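Local coordinates for guanine nucleotide exchange protein (Legionella pneumophila, PDB 1XSZ), which probably acts as a guanine nucleotide exchange factor for ADP-ribosylation factor GTPases and carries a capping domain over its active site, at residues 311-317 against 338-343; 274-280 against 295-301. All blocks are in the same frame, centred on the assembly; numbering follows the deposited sequence.

Contact 1 of 2, residues 311-317 against 338-343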
loop_
_atom_site.group_PDB
_atom_site.type_symbol
_atom_site.label_atom_id
_atom_site.label_comp_id
_atom_site.label_asym_id
_atom_site.label_seq_id
_atom_site.Cartn_x
_atom_site.Cartn_y
_atom_site.Cartn_z
ATOM N N ALA A 311 -1.786 -11.243 15.876
ATOM C CA ALA A 311 -2.538 -10.818 17.053
ATOM C C ALA A 311 -1.632 -10.682 18.272
ATOM O O ALA A 311 -1.795 -9.766 19.075
ATOM C CB ALA A 311 -3.661 -11.803 17.342
ATOM N N LYS A 312 -0.680 -11.599 18.409
ATOM C CA LYS A 312 0.250 -11.550 19.537
ATOM C C LYS A 312 1.119 -10.302 19.458
ATOM O O LYS A 312 1.344 -9.622 20.460
ATOM C CB LYS A 312 1.139 -12.794 19.555
ATOM C CG LYS A 312 0.416 -14.065 19.946
ATOM C CD LYS A 312 1.354 -15.260 19.939
ATOM C CE LYS A 312 0.600 -16.546 20.240
ATOM N NZ LYS A 312 1.499 -17.732 20.202
ATOM N N ALA A 313 1.614 -9.995 18.265
ATOM C CA ALA A 313 2.444 -8.810 18.110
ATOM C C ALA A 313 1.638 -7.557 18.469
ATOM O O ALA A 313 2.097 -6.702 19.223
ATOM C CB ALA A 313 2.971 -8.717 16.678
ATOM N N ALA A 314 0.418 -7.458 17.943
ATOM C CA ALA A 314 -0.425 -6.301 18.222
ATOM C C ALA A 314 -0.775 -6.186 19.706
ATOM O O ALA A 314 -0.778 -5.093 20.274
ATOM C CB ALA A 314 -1.704 -6.377 17.380
ATOM N N ALA A 315 -1.059 -7.326 20.331
ATOM C CA ALA A 315 -1.420 -7.344 21.743
ATOM C C ALA A 315 -0.257 -7.025 22.674
ATOM O O ALA A 315 -0.479 -6.630 23.817
ATOM C CB ALA A 315 -2.016 -8.696 22.108
ATOM N N ASP A 316 0.974 -7.186 22.190
ATOM C CA ASP A 316 2.146 -6.912 23.016
ATOM C C ASP A 316 2.378 -5.426 23.281
ATOM O O ASP A 316 3.153 -5.063 24.166
ATOM C CB ASP A 316 3.398 -7.538 22.393
ATOM C CG ASP A 316 3.547 -9.008 22.744
ATOM O OD1 ASP A 316 2.812 -9.487 23.639
ATOM O OD2 ASP A 316 4.403 -9.687 22.143
ATOM N N PHE A 317 1.722 -4.560 22.514
ATOM C CA PHE A 317 1.849 -3.125 22.730
ATOM C C PHE A 317 0.949 -2.727 23.893
ATOM O O PHE A 317 -0.126 -3.299 24.070
ATOM C CB PHE A 317 1.358 -2.320 21.516
ATOM C CG PHE A 317 2.304 -2.295 20.351
ATOM C CD1 PHE A 317 2.345 -3.343 19.439
ATOM C CD2 PHE A 317 3.125 -1.193 20.143
ATOM C CE1 PHE A 317 3.184 -3.293 18.334
ATOM C CE2 PHE A 317 3.968 -1.135 19.037
ATOM C CZ PHE A 317 3.993 -2.188 18.133
ATOM N N ALA A 338 -9.060 -12.831 17.774
ATOM C CA ALA A 338 -7.706 -13.301 18.046
ATOM C C ALA A 338 -6.969 -12.304 18.936
ATOM O O ALA A 338 -6.277 -12.687 19.884
ATOM C CB ALA A 338 -6.947 -13.509 16.736
ATOM N N TYR A 339 -7.123 -11.021 18.634
ATOM C CA TYR A 339 -6.484 -9.970 19.411
ATOM C C TYR A 339 -7.035 -9.954 20.837
ATOM O O TYR A 339 -6.272 -9.899 21.803
ATOM C CB TYR A 339 -6.727 -8.619 18.735
ATOM C CG TYR A 339 -6.265 -7.418 19.524
ATOM C CD1 TYR A 339 -4.923 -7.028 19.529
ATOM C CD2 TYR A 339 -7.179 -6.645 20.239
ATOM C CE1 TYR A 339 -4.509 -5.890 20.220
ATOM C CE2 TYR A 339 -6.777 -5.510 20.933
ATOM C CZ TYR A 339 -5.441 -5.134 20.917
ATOM O OH TYR A 339 -5.063 -3.992 21.579
ATOM N N ASP A 340 -8.356 -10.005 20.976
ATOM C CA ASP A 340 -8.952 -9.994 22.308
ATOM C C ASP A 340 -8.516 -11.209 23.122
ATOM O O ASP A 340 -8.317 -11.106 24.337
ATOM C CB ASP A 340 -10.482 -9.954 22.225
ATOM C CG ASP A 340 -11.018 -8.587 21.835
ATOM O OD1 ASP A 340 -10.249 -7.602 21.784
ATOM O OD2 ASP A 340 -12.242 -8.497 21.589
ATOM N N ASN A 341 -8.375 -12.356 22.466
ATOM C CA ASN A 341 -7.946 -13.564 23.159
ATOM C C ASN A 341 -6.522 -13.394 23.666
ATOM O O ASN A 341 -6.202 -13.807 24.783
ATOM C CB ASN A 341 -8.049 -14.783 22.242
ATOM C CG ASN A 341 -9.485 -15.183 21.981
ATOM O OD1 ASN A 341 -10.383 -14.841 22.753
ATOM N ND2 ASN A 341 -9.711 -15.922 20.902
ATOM N N GLN A 342 -5.661 -12.784 22.859
ATOM C CA GLN A 342 -4.288 -12.568 23.297
ATOM C C GLN A 342 -4.262 -11.584 24.471
ATOM O O GLN A 342 -3.481 -11.755 25.406
ATOM C CB GLN A 342 -3.421 -12.050 22.146
ATOM C CG GLN A 342 -3.157 -13.071 21.041
ATOM C CD GLN A 342 -2.576 -14.372 21.567
ATOM O OE1 GLN A 342 -1.727 -14.373 22.459
ATOM N NE2 GLN A 342 -3.026 -15.489 21.005
ATOM N N LYS A 343 -5.106 -10.555 24.437
ATOM C CA LYS A 343 -5.151 -9.597 25.542
ATOM C C LYS A 343 -5.634 -10.294 26.812
ATOM O O LYS A 343 -5.159 -9.997 27.913
ATOM C CB LYS A 343 -6.080 -8.418 25.216
ATOM C CG LYS A 343 -5.479 -7.382 24.281
ATOM C CD LYS A 343 -4.271 -6.685 24.913
ATOM C CE LYS A 343 -3.849 -5.475 24.093
ATOM N NZ LYS A 343 -2.608 -4.840 24.636
HETATM O O HOH W 1 -2.521 -3.477 21.696
#

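Contact 2 of 2, residues 274-280 against 295-301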
loop_
_atom_site.group_PDB
_atom_site.type_symbol
_atom_site.label_atom_id
_atom_site.label_comp_id
_atom_site.label_asym_id
_atom_site.label_seq_id
_atom_site.Cartn_x
_atom_site.Cartn_y
_atom_site.Cartn_z
ATOM N N GLN A 274 3.066 -16.424 9.357
ATOM C CA GLN A 274 3.750 -15.201 8.969
ATOM C C GLN A 274 2.933 -13.956 9.273
ATOM O O GLN A 274 1.707 -14.001 9.349
ATOM C CB GLN A 274 4.089 -15.227 7.475
ATOM C CG GLN A 274 5.297 -16.080 7.121
ATOM C CD GLN A 274 5.684 -15.972 5.657
ATOM O OE1 GLN A 274 6.735 -16.462 5.245
ATOM N NE2 GLN A 274 4.833 -15.332 4.862
ATOM N N ALA A 275 3.633 -12.846 9.460
ATOM C CA ALA A 275 2.990 -11.572 9.734
ATOM C C ALA A 275 3.949 -10.465 9.326
ATOM O O ALA A 275 5.167 -10.622 9.427
ATOM C CB ALA A 275 2.655 -11.454 11.221
ATOM N N THR A 276 3.406 -9.358 8.838
ATOM C CA THR A 276 4.236 -8.226 8.460
ATOM C C THR A 276 3.924 -7.059 9.385
ATOM O O THR A 276 2.786 -6.893 9.851
ATOM C CB THR A 276 4.000 -7.776 7.006
ATOM O OG1 THR A 276 2.611 -7.494 6.810
ATOM C CG2 THR A 276 4.458 -8.850 6.034
ATOM N N ILE A 277 4.943 -6.259 9.661
ATOM C CA ILE A 277 4.794 -5.107 10.526
ATOM C C ILE A 277 5.409 -3.906 9.829
ATOM O O ILE A 277 6.615 -3.869 9.576
ATOM C CB ILE A 277 5.498 -5.330 11.884
ATOM C CG1 ILE A 277 4.935 -6.579 12.569
ATOM C CG2 ILE A 277 5.320 -4.105 12.764
ATOM C CD1 ILE A 277 5.599 -6.893 13.901
ATOM N N GLN A 278 4.566 -2.937 9.488
ATOM C CA GLN A 278 5.011 -1.718 8.824
ATOM C C GLN A 278 5.102 -0.593 9.836
ATOM O O GLN A 278 4.239 -0.461 10.703
ATOM C CB GLN A 278 4.015 -1.307 7.741
ATOM C CG GLN A 278 3.748 -2.347 6.691
ATOM C CD GLN A 278 2.602 -1.939 5.793
ATOM O OE1 GLN A 278 2.619 -0.859 5.203
ATOM N NE2 GLN A 278 1.600 -2.797 5.690
ATOM N N VAL A 279 6.127 0.236 9.709
ATOM C CA VAL A 279 6.312 1.356 10.613
ATOM C C VAL A 279 6.370 2.670 9.841
ATOM O O VAL A 279 7.048 2.764 8.815
ATOM C CB VAL A 279 7.615 1.197 11.432
ATOM C CG1 VAL A 279 7.827 2.412 12.311
ATOM C CG2 VAL A 279 7.546 -0.065 12.279
ATOM N N TYR A 280 5.647 3.669 10.333
ATOM C CA TYR A 280 5.627 4.996 9.730
ATOM C C TYR A 280 5.817 6.046 10.816
ATOM O O TYR A 280 5.202 5.962 11.873
ATOM C CB TYR A 280 4.288 5.291 9.033
ATOM C CG TYR A 280 3.943 4.363 7.901
ATOM C CD1 TYR A 280 3.442 3.090 8.150
ATOM C CD2 TYR A 280 4.162 4.740 6.574
ATOM C CE1 TYR A 280 3.171 2.210 7.110
ATOM C CE2 TYR A 280 3.896 3.870 5.527
ATOM C CZ TYR A 280 3.407 2.605 5.799
ATOM O OH TYR A 280 3.181 1.722 4.774
ATOM N N ARG A 295 2.587 5.413 12.907
ATOM C CA ARG A 295 1.654 4.325 12.669
ATOM C C ARG A 295 2.382 3.002 12.617
ATOM O O ARG A 295 3.525 2.938 12.167
ATOM C CB ARG A 295 0.948 4.498 11.321
ATOM C CG ARG A 295 0.259 5.822 11.095
ATOM C CD ARG A 295 0.132 6.087 9.601
ATOM N NE ARG A 295 -0.675 5.077 8.918
ATOM C CZ ARG A 295 -0.587 4.810 7.618
ATOM N NH1 ARG A 295 0.280 5.465 6.863
ATOM N NH2 ARG A 295 -1.384 3.901 7.072
ATOM N N VAL A 296 1.718 1.951 13.080
ATOM C CA VAL A 296 2.246 0.604 12.998
ATOM C C VAL A 296 1.093 -0.208 12.414
ATOM O O VAL A 296 -0.024 -0.171 12.935
ATOM C CB VAL A 296 2.643 0.036 14.375
ATOM C CG1 VAL A 296 3.064 -1.423 14.226
ATOM C CG2 VAL A 296 3.786 0.862 14.973
ATOM N N ILE A 297 1.350 -0.903 11.313
ATOM C CA ILE A 297 0.334 -1.716 10.658
ATOM C C ILE A 297 0.812 -3.161 10.695
ATOM O O ILE A 297 1.887 -3.483 10.177
ATOM C CB ILE A 297 0.109 -1.271 9.189
ATOM C CG1 ILE A 297 -0.361 0.189 9.152
ATOM C CG2 ILE A 297 -0.918 -2.178 8.528
ATOM C CD1 ILE A 297 -0.517 0.763 7.750
ATOM N N ILE A 298 0.012 -4.027 11.311
ATOM C CA ILE A 298 0.344 -5.439 11.463
ATOM C C ILE A 298 -0.657 -6.287 10.700
ATOM O O ILE A 298 -1.864 -6.183 10.925
ATOM C CB ILE A 298 0.322 -5.835 12.956
ATOM C CG1 ILE A 298 1.288 -4.939 13.734
ATOM C CG2 ILE A 298 0.690 -7.299 13.118
ATOM C CD1 ILE A 298 1.283 -5.168 15.239
ATOM N N GLN A 299 -0.156 -7.131 9.803
ATOM C CA GLN A 299 -1.023 -7.968 8.985
ATOM C C GLN A 299 -0.618 -9.429 8.985
ATOM O O GLN A 299 0.551 -9.757 8.803
ATOM C CB GLN A 299 -1.019 -7.459 7.540
ATOM C CG GLN A 299 -1.448 -6.012 7.405
ATOM C CD GLN A 299 -1.204 -5.445 6.021
ATOM O OE1 GLN A 299 -0.365 -5.941 5.266
ATOM N NE2 GLN A 299 -1.920 -4.381 5.690
ATOM N N PRO A 300 -1.583 -10.329 9.192
ATOM C CA PRO A 300 -1.260 -11.758 9.188
ATOM C C PRO A 300 -1.153 -12.256 7.751
ATOM O O PRO A 300 -1.837 -11.743 6.861
ATOM C CB PRO A 300 -2.443 -12.379 9.924
ATOM C CG PRO A 300 -3.586 -11.482 9.520
ATOM C CD PRO A 300 -2.981 -10.094 9.594
ATOM N N GLY A 301 -0.292 -13.244 7.529
ATOM C CA GLY A 301 -0.136 -13.810 6.203
ATOM C C GLY A 301 -1.257 -14.791 5.921
ATOM O O GLY A 301 -2.136 -14.988 6.760
HETATM O O HOH W 2 1.616 -4.927 7.705
HETATM O O HOH W 3 1.189 -8.091 4.642
#

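Contact 1 of 2, residues 311-317 against 338-343
Gln342, Ala315 and Ala311 lose more surface to this contact than any of the other residues. The axes of helices 311-315 and 338-343 come within 8.5 Å and cross at -56°, a close approach that small side chains permit. Ala311 points its methyl toward the other helix, with CB 3.7 Å from the C of Ala338 and 3.9 Å from CG of Gln342; the small methyl suits a place where the CA atoms of Ala311 and Tyr339 are 4.7 Å apart. One turn on, CB of Ala315 rests 3.6 Å from CB of Gln342. The aliphatic part of Gln342 thus packs against both alanines, while its OE1 lies 3.3 Å from CG of Lys312. Ala315 also works through its backbone: its O accepts a hydrogen bond from NZ of Lys343 (2.9 Å), which makes a weak one to O of Phe317 (3.0 Å). The long lysine so meets carbonyls near the C-terminal part of the helix and just beyond it, where a helix dipole favours positive charge. Tyr339 lays its ring beside Ala314 and Ala315 and meets Phe324 edge-to-face. Helix 306-315 is thereby held between helix 332-351 and the sheet, Ala311 and Ala314 also touching Tyr205 of strand 204-208.

Contact 2 of 2, residues 274-280 against 295-301
Strands 274-280 and 295-300 run antiparallel, their axes 4.6 Å apart at closest, and form a regular ladder in which side chains alternate between two faces. At one end N of Tyr280 hydrogen-bonds to O of Arg295 and N of Arg295 to O of Tyr280, both at 2.9 Å; at the other, N of Gly301 bonds to O of Gln274 (2.8 Å). On the face of Ala275, Ile277, Val279, Val296, Ile298 and Pro300 the relief is apolar. The branched side chains suit extended backbone and interlock: CG2 of Ile277 reaches CG1 of Val296 at 3.8 Å, and CG1 of Ile277 lies 4.2 Å from CG1 of Ile298, so Ile277 fills the dip between these two neighbours. Ala275, opposite Pro300, keeps the surface low where Leu309 of helix 306-315 settles on it.

The other face carries larger, mostly polar groups. The flat guanidinium of Arg295 stacks on the Tyr280 ring, centres 4.5 Å apart and planes at 26°, a cation-pi contact; Glu206 balances its charge. CD1 of Ile297 comes 4.0 Å from CE1 of Tyr280. Between the shorter Thr276 and the long Gln278 remains a hollow that water 2 occupies, bound to OG1 of Thr276, NE2 of Gln278 and O of Ile297, each 2.9 Å away. Tyr280 OH donates to OE1 of Gln278 (2.7 Å).

Within the six-stranded sheet the pair is central, flanked by strands 260-268 and 204-208. Helices 216-224 and 306-315 pack on the apolar face, while Gly104, Glu105 and Ala106 meet the polar one.

Overall arrangement
Contacts 1 and 2 are successive layers of the capping domain, their centres about 13 Å apart. Strand 295-300 leads into helix 306-315, so the two lie one after the other in the chain. They meet through side chains of that strand: CD1 of Ile298 lies 3.6 Å from CA of Ala314 and 4.1 Å from CE1 of Phe317, while CG1 of Val296 is 4.1 Å from CZ of Phe317. Contact 2 turns its polar face to Glu105 in the Sec7 domain, whose active site the cap covers; the centre of contact 2 is about 11 Å from the centre of the chain, that of contact 1 about 23 Å.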